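Local coordinates for endoglucanase (Ruminococcus champanellensis, PDB 6WQV), which probably cleaves internal beta-1,4 linkages of cellulose and related plant polysaccharides as a broad-specificity family 5 endoglucanase, at residues T73-V78 with D239-S244; P165-D170 with G176-A181. All coordinates share one frame; numbering follows the deposited sequence.

Interaction 1. Residues T73-V78 with D239-S244; sequences TVRVPV and DIHSYS. With GLC (alpha-D-glucopyranose), chain E.
Arg75 reaches across the barrel to Asp239 and His241, and its NH2 carries most of the contact. The backbones stay far apart, with 11.6 Å between Arg75 CA and Asp239 CA. The arginine bridges the gap because CG stands anti to the backbone N (chi1 179°) and the chain runs extended from there to NE. Its NH2 stops 3.5 Å from His241 NE2, and the guanidinium and imidazole planes are turned 83° apart. The salt bridge from Arg75 NH2 to Asp239 OD2 is long, 3.7 Å, and rests on charge alone: the oxygen lies well out of the guanidinium plane and no N-H points at it. The directed bonds of this guanidinium go to Glu160, Asn28, Asn163 and Gln288, while Asp239 OD1 accepts from Gly287 N. This polar, buried cluster is the tight side.

On the sugar side the contact is looser: His241 and Tyr243 meet the bound glucose, which Arg75 does not touch. At the edge of the imidazole, His241 ND1 shares a 2.9 Å hydrogen bond with O1 of the glucose, while Tyr243 OH approaches sugar C5 at 3.5 Å. His119, Asn163, Gln288 and Glu331 complete the grip on this sugar. A polar floor on and just after the barrel strands, beneath a sugar site, is the arrangement of a family 5 (beta/alpha)8 barrel, its substrate pocket at the C-terminal ends of the strands.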
loop_
_atom_site.group_PDB
_atom_site.type_symbol
_atom_site.label_atom_id
_atom_site.label_comp_id
_atom_site.label_asym_id
_atom_site.label_seq_id
_atom_site.Cartn_x
_atom_site.Cartn_y
_atom_site.Cartn_z
ATOM N N THR A 73 -5.694 -11.084 2.337
ATOM C CA THR A 73 -5.593 -9.874 1.527
ATOM C C THR A 73 -4.142 -9.715 1.105
ATOM O O THR A 73 -3.233 -9.914 1.917
ATOM C CB THR A 73 -6.025 -8.663 2.369
ATOM O OG1 THR A 73 -7.404 -8.785 2.720
ATOM C CG2 THR A 73 -5.831 -7.357 1.629
ATOM N N VAL A 74 -3.931 -9.373 -0.161
ATOM C CA VAL A 74 -2.600 -9.077 -0.683
ATOM C C VAL A 74 -2.626 -7.695 -1.321
ATOM O O VAL A 74 -3.455 -7.420 -2.199
ATOM C CB VAL A 74 -2.110 -10.128 -1.690
ATOM C CG1 VAL A 74 -0.792 -9.699 -2.319
ATOM C CG2 VAL A 74 -1.973 -11.475 -1.003
ATOM N N ARG A 75 -1.741 -6.821 -0.855
ATOM C CA ARG A 75 -1.492 -5.551 -1.520
ATOM C C ARG A 75 -0.383 -5.771 -2.539
ATOM O O ARG A 75 0.674 -6.331 -2.209
ATOM C CB ARG A 75 -1.099 -4.478 -0.512
ATOM C CG ARG A 75 -0.794 -3.100 -1.138
ATOM C CD ARG A 75 -0.915 -2.070 -0.063
ATOM N NE ARG A 75 -0.635 -0.665 -0.368
ATOM C CZ ARG A 75 0.555 -0.090 -0.253
ATOM N NH1 ARG A 75 1.626 -0.790 0.083
ATOM N NH2 ARG A 75 0.662 1.216 -0.481
ATOM N N VAL A 76 -0.659 -5.392 -3.783
ATOM C CA VAL A 76 0.264 -5.541 -4.905
ATOM C C VAL A 76 0.770 -4.151 -5.281
ATOM O O VAL A 76 0.154 -3.477 -6.130
ATOM C CB VAL A 76 -0.402 -6.251 -6.091
ATOM C CG1 VAL A 76 0.564 -6.394 -7.255
ATOM C CG2 VAL A 76 -0.913 -7.618 -5.671
ATOM N N PRO A 77 1.857 -3.682 -4.677
ATOM C CA PRO A 77 2.411 -2.378 -5.073
ATOM C C PRO A 77 3.011 -2.477 -6.464
ATOM O O PRO A 77 3.758 -3.413 -6.769
ATOM C CB PRO A 77 3.483 -2.106 -4.016
ATOM C CG PRO A 77 3.924 -3.467 -3.561
ATOM C CD PRO A 77 2.687 -4.343 -3.650
ATOM N N VAL A 78 2.685 -1.516 -7.319
ATOM C CA VAL A 78 3.162 -1.514 -8.691
ATOM C C VAL A 78 3.733 -0.152 -9.021
ATOM O O VAL A 78 3.042 0.868 -8.888
ATOM C CB VAL A 78 2.055 -1.867 -9.695
ATOM C CG1 VAL A 78 2.610 -1.826 -11.119
ATOM C CG2 VAL A 78 1.435 -3.214 -9.380
ATOM N N ASP A 239 -5.378 5.275 3.586
ATOM C CA ASP A 239 -4.243 4.398 3.852
ATOM C C ASP A 239 -3.189 5.160 4.646
ATOM O O ASP A 239 -2.670 6.185 4.185
ATOM C CB ASP A 239 -3.618 3.847 2.568
ATOM C CG ASP A 239 -2.521 2.803 2.838
ATOM O OD1 ASP A 239 -2.134 2.606 4.011
ATOM O OD2 ASP A 239 -2.041 2.179 1.870
ATOM N N ILE A 240 -2.877 4.653 5.833
ATOM C CA ILE A 240 -1.786 5.139 6.658
ATOM C C ILE A 240 -0.744 4.028 6.742
ATOM O O ILE A 240 -1.085 2.880 7.049
ATOM C CB ILE A 240 -2.283 5.506 8.065
ATOM C CG1 ILE A 240 -3.298 6.661 8.019
ATOM C CG2 ILE A 240 -1.100 5.816 8.970
ATOM C CD1 ILE A 240 -2.799 7.952 7.386
ATOM N N HIS A 241 0.517 4.358 6.470
ATOM C CA HIS A 241 1.619 3.452 6.785
ATOM C C HIS A 241 2.129 3.818 8.175
ATOM O O HIS A 241 2.298 5.002 8.499
ATOM C CB HIS A 241 2.757 3.574 5.769
ATOM C CG HIS A 241 2.333 3.373 4.344
ATOM N ND1 HIS A 241 3.231 3.405 3.295
ATOM C CD2 HIS A 241 1.118 3.170 3.789
ATOM C CE1 HIS A 241 2.581 3.232 2.158
ATOM N NE2 HIS A 241 1.298 3.085 2.429
ATOM N N SER A 242 2.354 2.808 9.021
ATOM C CA SER A 242 2.732 3.082 10.407
ATOM C C SER A 242 3.758 2.063 10.899
ATOM O O SER A 242 3.430 1.079 11.567
ATOM C CB SER A 242 1.499 3.171 11.319
ATOM O OG SER A 242 1.825 3.713 12.586
ATOM N N TYR A 243 5.023 2.326 10.579
ATOM C CA TYR A 243 6.139 1.504 11.045
ATOM C C TYR A 243 6.543 2.038 12.410
ATOM O O TYR A 243 7.489 2.816 12.557
ATOM C CB TYR A 243 7.296 1.583 10.062
ATOM C CG TYR A 243 7.063 0.946 8.722
ATOM C CD1 TYR A 243 6.381 1.612 7.716
ATOM C CD2 TYR A 243 7.574 -0.310 8.438
ATOM C CE1 TYR A 243 6.198 1.036 6.466
ATOM C CE2 TYR A 243 7.399 -0.891 7.196
ATOM C CZ TYR A 243 6.702 -0.224 6.219
ATOM O OH TYR A 243 6.532 -0.811 4.990
ATOM N N SER A 244 5.808 1.603 13.432
ATOM C CA SER A 244 5.857 2.223 14.739
ATOM C C SER A 244 6.149 1.184 15.812
ATOM O O SER A 244 5.609 0.068 15.757
ATOM C CB SER A 244 4.502 2.880 15.038
ATOM O OG SER A 244 4.094 3.717 13.965
HETATM C C1 GLC E . 7.090 2.917 2.497
HETATM C C2 GLC E . 7.148 2.378 1.080
HETATM C C3 GLC E . 7.814 1.097 0.816
HETATM C C4 GLC E . 9.120 1.010 1.570
HETATM C C5 GLC E . 8.779 1.103 3.039
HETATM C C6 GLC E . 9.937 0.815 3.979
HETATM O O1 GLC E . 5.992 2.588 3.242
HETATM O O2 GLC E . 5.784 2.410 0.560
HETATM O O3 GLC E . 8.066 1.034 -0.637
HETATM O O4 GLC E . 9.773 -0.219 1.237
HETATM O O5 GLC E . 8.292 2.474 3.327
HETATM O O6 GLC E . 10.933 1.732 3.841
#

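Interaction 2. Residues P165-D170 with G176-A181; sequences PRLVGD and GGNQEA
Asn178 OD1 accepts the backbone N-H of Ala181 at 2.9 Å, the shorter of the two hydrogen bonds within the segments, and the same oxygen is brushed by Leu167 CD1 from the other segment. The bond is fairly straight at its hydrogen (155°), and the donor sits almost in line with the side-chain C=O. Asn178 is the N-cap of the helix that follows. Its CG is tucked between the backbone N and the carbonyl carbon (chi1 57°), which folds the carboxamide back over the first turn and brings OD1 to the Ala181 N-H.

Across the contact the close approaches all involve Leu167. Its CD1 lies over the carboxamide of Asn178, nearly equidistant from the three atoms of that flat group and 3.6 Å from Asn178 OD1. The leucine therefore covers the capping group without bonding to it. Leu167 CG packs on the methyl of Ala181, with 3.8 Å from Leu167 CG to Ala181 CB, and Leu167 CD1 comes to 4.0 Å from Gly177 CA. No hydrogen bond joins the two segments.

Leu167 also opens a type II beta turn, closed by Asp170 N on Leu167 O at 3.1 Å. Gly169 occupies its third position with positive phi, and Gly169 N is bonded to Glu173, which also forms a salt bridge with Arg166.

The contact folds the loop that follows strand 157-160 against the start of helix 179-197. Tyr213, just beyond strand 208-211, binds Leu167 N through its hydroxyl, Pro165 pairs through its backbone with Ala214, and Glu180 accepts from Asn129 N at the start of helix 129-149.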
loop_
_atom_site.group_PDB
_atom_site.type_symbol
_atom_site.label_atom_id
_atom_site.label_comp_id
_atom_site.label_asym_id
_atom_site.label_seq_id
_atom_site.Cartn_x
_atom_site.Cartn_y
_atom_site.Cartn_z
ATOM N N PRO A 165 2.824 10.099 -1.641
ATOM C CA PRO A 165 3.122 11.387 -2.284
ATOM C C PRO A 165 3.755 12.350 -1.289
ATOM O O PRO A 165 3.293 12.490 -0.154
ATOM C CB PRO A 165 1.746 11.870 -2.751
ATOM C CG PRO A 165 0.780 11.221 -1.793
ATOM C CD PRO A 165 1.379 9.848 -1.536
ATOM N N ARG A 166 4.826 13.012 -1.717
ATOM C CA ARG A 166 5.626 13.786 -0.778
ATOM C C ARG A 166 6.597 14.678 -1.540
ATOM O O ARG A 166 6.729 14.587 -2.763
ATOM C CB ARG A 166 6.389 12.848 0.159
ATOM C CG ARG A 166 7.488 12.069 -0.552
ATOM C CD ARG A 166 8.011 10.940 0.304
ATOM N NE ARG A 166 9.097 10.201 -0.334
ATOM C CZ ARG A 166 8.921 9.163 -1.144
ATOM N NH1 ARG A 166 7.702 8.742 -1.435
ATOM N NH2 ARG A 166 9.974 8.543 -1.665
ATOM N N LEU A 167 7.268 15.555 -0.790
ATOM C CA LEU A 167 8.280 16.444 -1.356
ATOM C C LEU A 167 9.652 15.808 -1.200
ATOM O O LEU A 167 10.331 15.987 -0.189
ATOM C CB LEU A 167 8.259 17.787 -0.644
ATOM C CG LEU A 167 7.124 18.737 -0.989
ATOM C CD1 LEU A 167 7.200 19.922 -0.032
ATOM C CD2 LEU A 167 7.211 19.168 -2.439
ATOM N N VAL A 168 10.085 15.082 -2.226
ATOM C CA VAL A 168 11.346 14.360 -2.135
ATOM C C VAL A 168 12.495 15.354 -2.042
ATOM O O VAL A 168 12.582 16.302 -2.831
ATOM C CB VAL A 168 11.503 13.415 -3.336
ATOM C CG1 VAL A 168 12.838 12.699 -3.281
ATOM C CG2 VAL A 168 10.365 12.411 -3.356
ATOM N N GLY A 169 13.376 15.148 -1.064
ATOM C CA GLY A 169 14.523 16.010 -0.867
ATOM C C GLY A 169 14.273 17.238 -0.019
ATOM O O GLY A 169 15.238 17.925 0.346
ATOM N N ASP A 170 13.019 17.548 0.293
ATOM C CA ASP A 170 12.712 18.658 1.176
ATOM C C ASP A 170 13.197 18.339 2.588
ATOM O O ASP A 170 13.179 17.180 3.011
ATOM C CB ASP A 170 11.200 18.876 1.199
ATOM C CG ASP A 170 10.803 20.198 1.831
ATOM O OD1 ASP A 170 10.841 21.230 1.130
ATOM O OD2 ASP A 170 10.446 20.201 3.028
ATOM N N GLY A 176 5.741 15.937 6.925
ATOM C CA GLY A 176 4.574 16.693 6.523
ATOM C C GLY A 176 4.757 17.617 5.340
ATOM O O GLY A 176 3.770 18.212 4.885
ATOM N N GLY A 177 5.978 17.774 4.833
ATOM C CA GLY A 177 6.171 18.608 3.656
ATOM C C GLY A 177 5.875 20.062 3.975
ATOM O O GLY A 177 6.328 20.597 4.994
ATOM N N ASN A 178 5.120 20.717 3.100
ATOM C CA ASN A 178 4.631 22.064 3.364
ATOM C C ASN A 178 3.147 22.145 3.032
ATOM O O ASN A 178 2.542 21.205 2.513
ATOM C CB ASN A 178 5.449 23.157 2.643
ATOM C CG ASN A 178 5.515 22.971 1.138
ATOM O OD1 ASN A 178 4.623 22.397 0.523
ATOM N ND2 ASN A 178 6.577 23.493 0.533
ATOM N N GLN A 179 2.549 23.282 3.381
ATOM C CA GLN A 179 1.112 23.441 3.189
ATOM C C GLN A 179 0.736 23.271 1.725
ATOM O O GLN A 179 -0.287 22.656 1.406
ATOM C CB GLN A 179 0.690 24.814 3.703
ATOM C CG GLN A 179 -0.754 25.139 3.466
ATOM C CD GLN A 179 -1.159 26.423 4.154
ATOM O OE1 GLN A 179 -0.965 26.578 5.358
ATOM N NE2 GLN A 179 -1.704 27.358 3.388
ATOM N N GLU A 180 1.549 23.816 0.821
ATOM C CA GLU A 180 1.265 23.688 -0.602
ATOM C C GLU A 180 1.214 22.224 -1.026
ATOM O O GLU A 180 0.310 21.816 -1.762
ATOM C CB GLU A 180 2.311 24.470 -1.396
ATOM C CG GLU A 180 2.182 24.359 -2.900
ATOM C CD GLU A 180 3.189 25.220 -3.645
ATOM O OE1 GLU A 180 3.547 26.305 -3.136
ATOM O OE2 GLU A 180 3.623 24.808 -4.742
ATOM N N ALA A 181 2.168 21.414 -0.563
ATOM C CA ALA A 181 2.177 20.011 -0.961
ATOM C C ALA A 181 0.940 19.284 -0.451
ATOM O O ALA A 181 0.368 18.441 -1.151
ATOM C CB ALA A 181 3.427 19.317 -0.427
#

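Overall arrangement
From the N terminus, the chain first meets interaction 1 at strand 73-76, the second of the eight barrel strands. It then passes through strands 113-117 and 157-160 with their intervening helices. After strand 157-160 comes interaction 2, a short local closure in which 165-170 meets 176-181, only six residues on, at the start of helix 179-197. The chain returns to interaction 1 at the sixth strand, 236-241, closing a long loop in which interaction 2 is nested. Interaction 1 joins strands across the barrel interior; interaction 2 joins a loop to a helix of the outer layer. Their centres are 20 Å apart, and they do not touch.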